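Local coordinates for kinesin-like protein Nod (PDB 3DC4) that binds and hydrolyses ATP through its kinesin motor domain, binds microtubules, and is required for distributive segregation of non-exchange chromosomes in meiosis, at residues T106-M112 and L309-S313; D52-L56 and F65-F69; Q95-Y101 and S304-A310. Numbering follows the deposited sequence.

All three contacts meet at the central mixed sheet of the kinesin motor domain. Interaction 3 lies nearest the middle of the chain and is a regular parallel strand pair, held by a ladder of backbone hydrogen bonds. Interaction 1 shares Leu309 and Ala310 with it and continues along strand 305-312 to the nucleotide loop, which follows strand 96-101; there the segments meet by packing alone, and the polar groups of the loop serve ADP and magnesium. Interaction 2 is partly exposed, with a lysine and bridging waters outside and a small apolar patch inside, where Leu56 CD1 reaches Ile312 CD1 of interaction 1 at 4.1 Å.

Interaction 1 (T106-M112 and L309-S313); sequences TGKSYSM and LACIS. With MG (magnesium ion), chain B; ADP (adenosine-5'-diphosphate), chain C.
Cys311 (chi1 m) packs its side chain against the turn Thr106-Gly107-Lys108: its CB lies 3.2 Å from Thr106 OG1, and its SG lies 4.0 Å from Gly107 C and 3.8 Å from Lys108 N. Nearest CA atoms are those of Thr106 and Cys311, 5.4 Å apart. The axes of helix 108-112 and strand 309-312 approach to 9.6 Å, with 136° between their N-to-C directions. Thr106 (chi1 p) puts CG2 3.6 Å from Ser313 N, while its OG1 bonds to Gln103 O. At the other end, Leu309 CD2 touches Ser111 CB at 3.7 Å and Met112 SD at 4.2 Å.

Gly107, the N-cap, has phi/psi 100/13; a CB there would strike its preceding carbonyl and ADP N7. Gly107 O accepts from Ser111 N and Ser111 OG, both at 2.8 Å. The amides of the turn and first helical residues wrap the phosphates: Gly107 N to ADP O3A 3.1 Å, Lys108 N to ADP O1B 2.9 Å, Ser109 N to ADP O2B 2.9 Å, Tyr110 N to ADP O1A 2.8 Å. Lys108 (m, t, m, m) curls back to place NZ 2.7 Å from ADP O1B. Magnesium has six ligands: Ser109 OG at 2.1 Å, ADP O2B at 2.3 Å and four waters. Tyr110 turns a ring face to ADP C6.

This is the P-loop (Walker A) of a kinesin motor. No hydrogen bond joins the two segments: they meet by packing round Cys311 SG and Leu309 CD2, while the loop amides and Lys108 NZ are turned to the diphosphate.

Interaction 2 (D52-L56 and F65-F69); sequences DGKSL and FDHAF
Lys54, Ala68 and Phe65 bury the most surface here, and the CA atoms of the first two are the nearest across the segments, 4.6 Å apart. The segment 52-56 enters through an Asx turn: Asp52 (chi1 p) accepts at OD1 from Lys54 N at 2.8 Å, and Gly53 takes phi/psi 81/8. Lys54 (-123/8) then leads into the extended Ser55 and Leu56. Lys54 O receives Phe65 N at 3.0 Å in a nearly linear hydrogen bond (178°); a second, weak one runs from Ala68 N to Gly53 O at 3.4 Å, and water 5 donates to Gly53 O (2.7 Å) and accepts weakly from Ala68 N (3.3 Å).

The Lys54 side chain (m, t, t, t) stretches along Asp66, with CG 3.5 Å from Asp66 O, and water 6 links Lys54 NZ (3.0 Å) to Asp66 OD2 (2.7 Å). Asp66 OD1 is held in turn by a salt bridge to Lys333. Ala68 points its CB toward Lys54 C, 3.7 Å away. Leu56 (p, t) completes the apolar side, its CD2 4.0 Å from Phe65 CD2 and 4.1 Å from Ala68 CB.

The contact thus joins the hairpin of strands 55-58 and 61-64 to the strand that follows it. Strand 67-69 pairs in parallel with strand 23-30 of the central sheet, Leu56 and Phe65 (chi1 m) pack on Leu326 of helix 319-335, and His67 and Phe69 touch helix 75-82.

Interaction 3 (Q95-Y101 and S304-A310); sequences QCTALAY and SYLTFLA
Two neighbouring parallel strands, 96-101 and 305-310, are zipped together here in the central sheet of the motor domain. Strand 96-101 leads directly into the P-loop and helix 108-112, the strand-loop-helix order of P-loop NTPases, so the pairing sets strand 305-310 beside the nucleotide-binding strand. Their axes run 4.7 Å apart at 19°. The register pairs Cys96 with Tyr305, Thr97 with Leu306, Ala98 with Thr307, Leu99 with Phe308, Ala100 with Leu309 and Tyr101 with Ala310.

Six hydrogen bonds alternate in direction, the parallel pattern: Tyr305 N to Gln95 O 2.9 Å, Thr97 N to Tyr305 O 2.9 Å, Thr307 N to Thr97 O 2.8 Å, Leu99 N to Thr307 O 2.8 Å, Leu309 N to Leu99 O 2.7 Å and Tyr101 N to Leu309 O 3.0 Å. CA-H...O contacts lie between them, such as Ala100 CA to Leu309 O at 3.3 Å. Water 8 bridges Thr97 OG1 and Tyr305 O, both at 2.7 Å; Thr97 OG1 also bonds to Asn238 ND2.

On the face carrying Thr97, Leu99 and Tyr101, Leu99 (t, t) sets CD2 4.1 Å from Phe308 CD1. Tyr101 (chi1 p) covers Ala310 in a CH-pi contact, Ala310 CA lying 4.0 Å from the ring centroid; its OH bonds to Thr325 O. On the other face Cys96 SG sits obliquely 5.2 Å from the Tyr305 ring centroid.

Strand 234-241 flanks strand 96-101, and strand 23-30 flanks strand 305-312. Helix 267-279 packs on Leu99, Tyr101 and Phe308; the opposite face meets helix 84-92 through Tyr305 and Thr307 and helix 108-112 through Ala98, Ala100 and Leu309.

Interaction 1 (T106-M112 and L309-S313)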
loop_
_atom_site.group_PDB
_atom_site.type_symbol
_atom_site.label_atom_id
_atom_site.label_comp_id
_atom_site.label_asym_id
_atom_site.label_seq_id
_atom_site.Cartn_x
_atom_site.Cartn_y
_atom_site.Cartn_z
ATOM N N THR A 106 5.435 13.566 3.176
ATOM C CA THR A 106 4.186 13.869 2.487
ATOM C C THR A 106 2.967 13.128 3.038
ATOM O O THR A 106 1.877 13.225 2.474
ATOM C CB THR A 106 4.321 13.578 0.980
ATOM O OG1 THR A 106 4.730 12.217 0.795
ATOM C CG2 THR A 106 5.360 14.509 0.351
ATOM N N GLY A 107 3.152 12.378 4.121
ATOM C CA GLY A 107 2.032 11.677 4.726
ATOM C C GLY A 107 1.842 10.199 4.427
ATOM O O GLY A 107 0.778 9.652 4.720
ATOM N N LYS A 108 2.843 9.540 3.853
ATOM C CA LYS A 108 2.716 8.120 3.545
ATOM C C LYS A 108 2.426 7.287 4.799
ATOM O O LYS A 108 1.416 6.583 4.862
ATOM C CB LYS A 108 3.993 7.609 2.860
ATOM C CG LYS A 108 4.296 8.285 1.518
ATOM C CD LYS A 108 5.517 7.677 0.806
ATOM C CE LYS A 108 6.793 7.824 1.625
ATOM N NZ LYS A 108 7.133 9.225 1.932
ATOM N N SER A 109 3.296 7.374 5.800
ATOM C CA SER A 109 3.115 6.601 7.034
ATOM C C SER A 109 1.824 6.979 7.743
ATOM O O SER A 109 1.113 6.119 8.263
ATOM C CB SER A 109 4.307 6.823 7.964
ATOM O OG SER A 109 5.476 6.318 7.360
ATOM N N TYR A 110 1.533 8.273 7.758
ATOM C CA TYR A 110 0.313 8.778 8.370
ATOM C C TYR A 110 -0.912 8.149 7.700
ATOM O O TYR A 110 -1.797 7.629 8.383
ATOM C CB TYR A 110 0.255 10.308 8.223
ATOM C CG TYR A 110 -1.052 10.926 8.668
ATOM C CD1 TYR A 110 -1.282 11.226 10.010
ATOM C CD2 TYR A 110 -2.066 11.198 7.748
ATOM C CE1 TYR A 110 -2.486 11.790 10.424
ATOM C CE2 TYR A 110 -3.277 11.753 8.155
ATOM C CZ TYR A 110 -3.477 12.049 9.494
ATOM O OH TYR A 110 -4.661 12.605 9.905
ATOM N N SER A 111 -0.944 8.177 6.369
ATOM C CA SER A 111 -2.070 7.638 5.593
ATOM C C SER A 111 -2.263 6.131 5.750
ATOM O O SER A 111 -3.387 5.649 5.882
ATOM C CB SER A 111 -1.887 7.966 4.102
ATOM O OG SER A 111 -1.929 9.363 3.878
ATOM N N MET A 112 -1.167 5.385 5.741
ATOM C CA MET A 112 -1.266 3.940 5.839
ATOM C C MET A 112 -1.495 3.445 7.258
ATOM O O MET A 112 -1.900 2.300 7.459
ATOM C CB MET A 112 -0.012 3.295 5.252
ATOM C CG MET A 112 0.273 3.696 3.803
ATOM S SD MET A 112 -1.219 3.669 2.772
ATOM C CE MET A 112 -1.001 2.103 1.912
ATOM N N LEU A 309 -1.198 5.054 -3.845
ATOM C CA LEU A 309 -1.543 6.289 -3.155
ATOM C C LEU A 309 -0.319 7.176 -3.254
ATOM O O LEU A 309 0.680 6.957 -2.556
ATOM C CB LEU A 309 -1.891 6.057 -1.681
ATOM C CG LEU A 309 -2.215 7.332 -0.880
ATOM C CD1 LEU A 309 -3.413 8.056 -1.497
ATOM C CD2 LEU A 309 -2.540 6.959 0.571
ATOM N N ALA A 310 -0.385 8.152 -4.154
ATOM C CA ALA A 310 0.707 9.103 -4.355
ATOM C C ALA A 310 0.517 10.225 -3.362
ATOM O O ALA A 310 -0.511 10.888 -3.361
ATOM C CB ALA A 310 0.656 9.677 -5.768
ATOM N N CYS A 311 1.499 10.425 -2.503
ATOM C CA CYS A 311 1.421 11.495 -1.528
ATOM C C CYS A 311 2.334 12.592 -2.048
ATOM O O CYS A 311 3.481 12.317 -2.403
ATOM C CB CYS A 311 1.910 11.003 -0.164
ATOM S SG CYS A 311 0.790 9.729 0.607
ATOM N N ILE A 312 1.829 13.822 -2.083
ATOM C CA ILE A 312 2.595 14.957 -2.597
ATOM C C ILE A 312 2.580 16.182 -1.704
ATOM O O ILE A 312 1.609 16.457 -1.001
ATOM C CB ILE A 312 2.066 15.399 -3.971
ATOM C CG1 ILE A 312 0.594 15.816 -3.853
ATOM C CG2 ILE A 312 2.225 14.263 -4.978
ATOM C CD1 ILE A 312 -0.018 16.338 -5.148
ATOM N N SER A 313 3.680 16.918 -1.763
ATOM C CA SER A 313 3.838 18.140 -1.005
ATOM C C SER A 313 3.180 19.288 -1.768
ATOM O O SER A 313 3.204 19.324 -2.998
ATOM C CB SER A 313 5.325 18.439 -0.829
ATOM O OG SER A 313 5.503 19.686 -0.196
HETATM MG MG MG B . 7.227 7.286 6.579
HETATM P PB ADP C . 6.090 10.305 5.350
HETATM O O1B ADP C . 5.648 10.290 3.943
HETATM O O2B ADP C . 5.754 8.918 5.998
HETATM O O3B ADP C . 7.743 10.601 5.319
HETATM P PA ADP C . 4.509 11.100 7.463
HETATM O O1A ADP C . 3.491 10.135 7.097
HETATM O O2A ADP C . 5.520 10.493 8.521
HETATM O O3A ADP C . 5.324 11.534 6.099
HETATM O "O5'" ADP C . 3.804 12.428 8.009
HETATM C "C5'" ADP C . 4.802 13.378 8.408
HETATM C "C4'" ADP C . 4.191 14.306 9.461
HETATM O "O4'" ADP C . 3.064 15.036 8.912
HETATM C "C3'" ADP C . 3.642 13.480 10.685
HETATM O "O3'" ADP C . 3.483 14.298 11.836
HETATM C "C2'" ADP C . 2.146 13.316 10.191
HETATM O "O2'" ADP C . 1.261 13.119 11.306
HETATM C "C1'" ADP C . 1.831 14.702 9.568
HETATM N N9 ADP C . 0.773 14.589 8.565
HETATM C C8 ADP C . 0.918 14.129 7.276
HETATM N N7 ADP C . -0.252 14.026 6.688
HETATM C C5 ADP C . -1.185 14.606 7.488
HETATM C C6 ADP C . -2.589 14.798 7.423
HETATM N N6 ADP C . -3.277 14.529 6.254
HETATM N N1 ADP C . -3.236 15.278 8.512
HETATM C C2 ADP C . -2.568 15.670 9.600
HETATM N N3 ADP C . -1.257 15.486 9.723
HETATM C C4 ADP C . -0.545 14.924 8.735
HETATM O O HOH W 1 9.068 8.702 6.163
HETATM O O HOH W 2 7.183 8.721 8.551
HETATM O O HOH W 3 8.554 5.701 7.637
HETATM O O HOH W 4 6.928 6.402 4.445
#

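Interaction 2 (D52-L56 and F65-F69)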
loop_
_atom_site.group_PDB
_atom_site.type_symbol
_atom_site.label_atom_id
_atom_site.label_comp_id
_atom_site.label_asym_id
_atom_site.label_seq_id
_atom_site.Cartn_x
_atom_site.Cartn_y
_atom_site.Cartn_z
ATOM N N ASP A 52 -13.961 16.539 -12.222
ATOM C CA ASP A 52 -14.624 15.327 -11.787
ATOM C C ASP A 52 -14.159 14.860 -10.415
ATOM O O ASP A 52 -14.565 13.799 -9.960
ATOM C CB ASP A 52 -14.378 14.223 -12.817
ATOM C CG ASP A 52 -12.897 13.939 -13.021
ATOM O OD1 ASP A 52 -12.068 14.549 -12.312
ATOM O OD2 ASP A 52 -12.574 13.088 -13.867
ATOM N N GLY A 53 -13.313 15.653 -9.760
ATOM C CA GLY A 53 -12.808 15.287 -8.447
ATOM C C GLY A 53 -11.653 14.302 -8.518
ATOM O O GLY A 53 -11.203 13.789 -7.499
ATOM N N LYS A 54 -11.162 14.041 -9.722
ATOM C CA LYS A 54 -10.068 13.095 -9.906
ATOM C C LYS A 54 -8.881 13.729 -10.609
ATOM O O LYS A 54 -7.924 13.040 -10.977
ATOM C CB LYS A 54 -10.548 11.926 -10.751
ATOM C CG LYS A 54 -11.787 11.233 -10.226
ATOM C CD LYS A 54 -12.230 10.194 -11.219
ATOM C CE LYS A 54 -13.440 9.416 -10.725
ATOM N NZ LYS A 54 -13.869 8.451 -11.784
ATOM N N SER A 55 -8.957 15.040 -10.788
ATOM C CA SER A 55 -7.942 15.786 -11.508
ATOM C C SER A 55 -7.242 16.859 -10.709
ATOM O O SER A 55 -7.789 17.421 -9.762
ATOM C CB SER A 55 -8.580 16.450 -12.729
ATOM O OG SER A 55 -9.392 15.527 -13.430
ATOM N N LEU A 56 -6.028 17.171 -11.135
ATOM C CA LEU A 56 -5.256 18.209 -10.484
ATOM C C LEU A 56 -4.275 18.794 -11.474
ATOM O O LEU A 56 -3.949 18.172 -12.486
ATOM C CB LEU A 56 -4.506 17.660 -9.265
ATOM C CG LEU A 56 -3.551 16.490 -9.472
ATOM C CD1 LEU A 56 -2.460 16.570 -8.421
ATOM C CD2 LEU A 56 -4.294 15.166 -9.390
ATOM N N PHE A 65 -6.430 10.890 -12.342
ATOM C CA PHE A 65 -6.349 9.575 -11.728
ATOM C C PHE A 65 -7.734 9.100 -11.320
ATOM O O PHE A 65 -8.733 9.564 -11.860
ATOM C CB PHE A 65 -5.430 9.642 -10.523
ATOM C CG PHE A 65 -4.074 10.177 -10.851
ATOM C CD1 PHE A 65 -3.279 9.537 -11.791
ATOM C CD2 PHE A 65 -3.606 11.337 -10.254
ATOM C CE1 PHE A 65 -2.033 10.045 -12.138
ATOM C CE2 PHE A 65 -2.358 11.855 -10.595
ATOM C CZ PHE A 65 -1.574 11.204 -11.538
ATOM N N ASP A 66 -7.798 8.172 -10.375
ATOM C CA ASP A 66 -9.086 7.661 -9.926
ATOM C C ASP A 66 -9.594 8.423 -8.718
ATOM O O ASP A 66 -10.792 8.428 -8.438
ATOM C CB ASP A 66 -8.976 6.187 -9.566
ATOM C CG ASP A 66 -8.622 5.334 -10.763
ATOM O OD1 ASP A 66 -7.509 4.767 -10.782
ATOM O OD2 ASP A 66 -9.448 5.246 -11.695
ATOM N N HIS A 67 -8.671 9.058 -8.000
ATOM C CA HIS A 67 -8.999 9.822 -6.801
ATOM C C HIS A 67 -7.988 10.942 -6.622
ATOM O O HIS A 67 -6.794 10.725 -6.780
ATOM C CB HIS A 67 -8.933 8.927 -5.556
ATOM C CG HIS A 67 -9.879 7.768 -5.582
ATOM N ND1 HIS A 67 -11.236 7.913 -5.393
ATOM C CD2 HIS A 67 -9.666 6.445 -5.783
ATOM C CE1 HIS A 67 -11.820 6.730 -5.477
ATOM N NE2 HIS A 67 -10.889 5.822 -5.712
ATOM N N ALA A 68 -8.466 12.140 -6.308
ATOM C CA ALA A 68 -7.579 13.273 -6.058
ATOM C C ALA A 68 -8.083 13.887 -4.752
ATOM O O ALA A 68 -9.120 14.559 -4.728
ATOM C CB ALA A 68 -7.645 14.288 -7.204
ATOM N N PHE A 69 -7.346 13.637 -3.671
ATOM C CA PHE A 69 -7.710 14.106 -2.337
ATOM C C PHE A 69 -6.949 15.343 -1.873
ATOM O O PHE A 69 -5.725 15.311 -1.739
ATOM C CB PHE A 69 -7.470 12.998 -1.302
ATOM C CG PHE A 69 -8.167 11.698 -1.608
ATOM C CD1 PHE A 69 -9.559 11.623 -1.626
ATOM C CD2 PHE A 69 -7.430 10.539 -1.843
ATOM C CE1 PHE A 69 -10.204 10.413 -1.870
ATOM C CE2 PHE A 69 -8.069 9.320 -2.088
ATOM C CZ PHE A 69 -9.456 9.258 -2.103
HETATM O O HOH W 5 -11.626 12.180 -5.357
HETATM O O HOH W 6 -11.703 6.486 -12.378
#

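Interaction 3 (Q95-Y101 and S304-A310)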
loop_
_atom_site.group_PDB
_atom_site.type_symbol
_atom_site.label_atom_id
_atom_site.label_comp_id
_atom_site.label_asym_id
_atom_site.label_seq_id
_atom_site.Cartn_x
_atom_site.Cartn_y
_atom_site.Cartn_z
ATOM N N GLN A 95 -6.359 -11.233 -3.580
ATOM C CA GLN A 95 -5.185 -10.610 -2.983
ATOM C C GLN A 95 -5.328 -9.110 -3.227
ATOM O O GLN A 95 -5.764 -8.695 -4.301
ATOM C CB GLN A 95 -3.904 -11.135 -3.637
ATOM C CG GLN A 95 -3.804 -12.658 -3.726
ATOM C CD GLN A 95 -4.045 -13.355 -2.409
ATOM O OE1 GLN A 95 -3.607 -12.885 -1.351
ATOM N NE2 GLN A 95 -4.740 -14.493 -2.462
ATOM N N CYS A 96 -4.971 -8.307 -2.228
ATOM C CA CYS A 96 -5.091 -6.852 -2.318
ATOM C C CYS A 96 -3.831 -6.144 -1.842
ATOM O O CYS A 96 -3.230 -6.542 -0.842
ATOM C CB CYS A 96 -6.264 -6.360 -1.462
ATOM S SG CYS A 96 -7.891 -7.006 -1.914
ATOM N N THR A 97 -3.454 -5.077 -2.541
ATOM C CA THR A 97 -2.275 -4.305 -2.174
ATOM C C THR A 97 -2.574 -2.806 -2.248
ATOM O O THR A 97 -3.098 -2.321 -3.244
ATOM C CB THR A 97 -1.093 -4.626 -3.106
ATOM O OG1 THR A 97 -0.780 -6.025 -3.007
ATOM C CG2 THR A 97 0.132 -3.808 -2.727
ATOM N N ALA A 98 -2.274 -2.090 -1.171
ATOM C CA ALA A 98 -2.470 -0.646 -1.128
ATOM C C ALA A 98 -1.065 -0.135 -0.844
ATOM O O ALA A 98 -0.471 -0.450 0.190
ATOM C CB ALA A 98 -3.443 -0.250 -0.004
ATOM N N LEU A 99 -0.532 0.644 -1.776
ATOM C CA LEU A 99 0.823 1.149 -1.648
ATOM C C LEU A 99 0.954 2.659 -1.695
ATOM O O LEU A 99 0.487 3.312 -2.632
ATOM C CB LEU A 99 1.696 0.503 -2.733
ATOM C CG LEU A 99 3.173 0.871 -2.860
ATOM C CD1 LEU A 99 3.896 -0.257 -3.579
ATOM C CD2 LEU A 99 3.330 2.189 -3.617
ATOM N N ALA A 100 1.604 3.202 -0.671
ATOM C CA ALA A 100 1.827 4.633 -0.585
ATOM C C ALA A 100 3.257 4.899 -1.036
ATOM O O ALA A 100 4.200 4.194 -0.647
ATOM C CB ALA A 100 1.637 5.125 0.861
ATOM N N TYR A 101 3.417 5.918 -1.864
ATOM C CA TYR A 101 4.734 6.282 -2.353
ATOM C C TYR A 101 4.794 7.790 -2.483
ATOM O O TYR A 101 3.767 8.475 -2.437
ATOM C CB TYR A 101 5.004 5.639 -3.713
ATOM C CG TYR A 101 4.283 6.289 -4.877
ATOM C CD1 TYR A 101 2.958 5.959 -5.183
ATOM C CD2 TYR A 101 4.941 7.207 -5.702
ATOM C CE1 TYR A 101 2.313 6.527 -6.293
ATOM C CE2 TYR A 101 4.307 7.778 -6.810
ATOM C CZ TYR A 101 2.994 7.433 -7.102
ATOM O OH TYR A 101 2.353 7.967 -8.198
ATOM N N SER A 304 -6.128 -10.035 -8.873
ATOM C CA SER A 304 -5.698 -9.352 -7.660
ATOM C C SER A 304 -5.956 -7.857 -7.823
ATOM O O SER A 304 -6.183 -7.380 -8.937
ATOM C CB SER A 304 -4.221 -9.616 -7.384
ATOM O OG SER A 304 -4.032 -10.978 -7.035
ATOM N N TYR A 305 -5.927 -7.129 -6.707
ATOM C CA TYR A 305 -6.168 -5.689 -6.707
ATOM C C TYR A 305 -4.946 -4.888 -6.301
ATOM O O TYR A 305 -4.269 -5.222 -5.333
ATOM C CB TYR A 305 -7.320 -5.344 -5.766
ATOM C CG TYR A 305 -8.651 -5.868 -6.231
ATOM C CD1 TYR A 305 -8.989 -7.215 -6.078
ATOM C CD2 TYR A 305 -9.563 -5.020 -6.849
ATOM C CE1 TYR A 305 -10.203 -7.700 -6.533
ATOM C CE2 TYR A 305 -10.778 -5.486 -7.309
ATOM C CZ TYR A 305 -11.092 -6.823 -7.151
ATOM O OH TYR A 305 -12.299 -7.279 -7.627
ATOM N N LEU A 306 -4.669 -3.822 -7.046
ATOM C CA LEU A 306 -3.527 -2.964 -6.761
ATOM C C LEU A 306 -3.968 -1.506 -6.722
ATOM O O LEU A 306 -4.540 -0.995 -7.684
ATOM C CB LEU A 306 -2.444 -3.162 -7.827
ATOM C CG LEU A 306 -1.191 -2.283 -7.784
ATOM C CD1 LEU A 306 -0.502 -2.424 -6.443
ATOM C CD2 LEU A 306 -0.247 -2.678 -8.919
ATOM N N THR A 307 -3.708 -0.844 -5.598
ATOM C CA THR A 307 -4.073 0.557 -5.442
ATOM C C THR A 307 -2.874 1.391 -4.998
ATOM O O THR A 307 -2.232 1.103 -3.982
ATOM C CB THR A 307 -5.214 0.731 -4.422
ATOM O OG1 THR A 307 -6.400 0.099 -4.923
ATOM C CG2 THR A 307 -5.500 2.217 -4.188
ATOM N N PHE A 308 -2.576 2.421 -5.787
ATOM C CA PHE A 308 -1.467 3.338 -5.528
ATOM C C PHE A 308 -1.956 4.586 -4.826
ATOM O O PHE A 308 -3.007 5.122 -5.176
ATOM C CB PHE A 308 -0.828 3.803 -6.840
ATOM C CG PHE A 308 -0.003 2.766 -7.529
ATOM C CD1 PHE A 308 1.342 2.608 -7.202
ATOM C CD2 PHE A 308 -0.550 1.984 -8.538
ATOM C CE1 PHE A 308 2.134 1.691 -7.884
ATOM C CE2 PHE A 308 0.231 1.062 -9.228
ATOM C CZ PHE A 308 1.580 0.916 -8.897
ATOM N N LEU A 309 -1.198 5.054 -3.845
ATOM C CA LEU A 309 -1.543 6.289 -3.155
ATOM C C LEU A 309 -0.319 7.176 -3.254
ATOM O O LEU A 309 0.680 6.957 -2.556
ATOM C CB LEU A 309 -1.891 6.057 -1.681
ATOM C CG LEU A 309 -2.215 7.332 -0.880
ATOM C CD1 LEU A 309 -3.413 8.056 -1.497
ATOM C CD2 LEU A 309 -2.540 6.959 0.571
ATOM N N ALA A 310 -0.385 8.152 -4.154
ATOM C CA ALA A 310 0.707 9.103 -4.355
ATOM C C ALA A 310 0.517 10.225 -3.362
ATOM O O ALA A 310 -0.511 10.888 -3.361
ATOM C CB ALA A 310 0.656 9.677 -5.768
HETATM O O HOH W 7 -6.370 -12.437 -6.222
HETATM O O HOH W 8 -2.539 -7.161 -4.690
#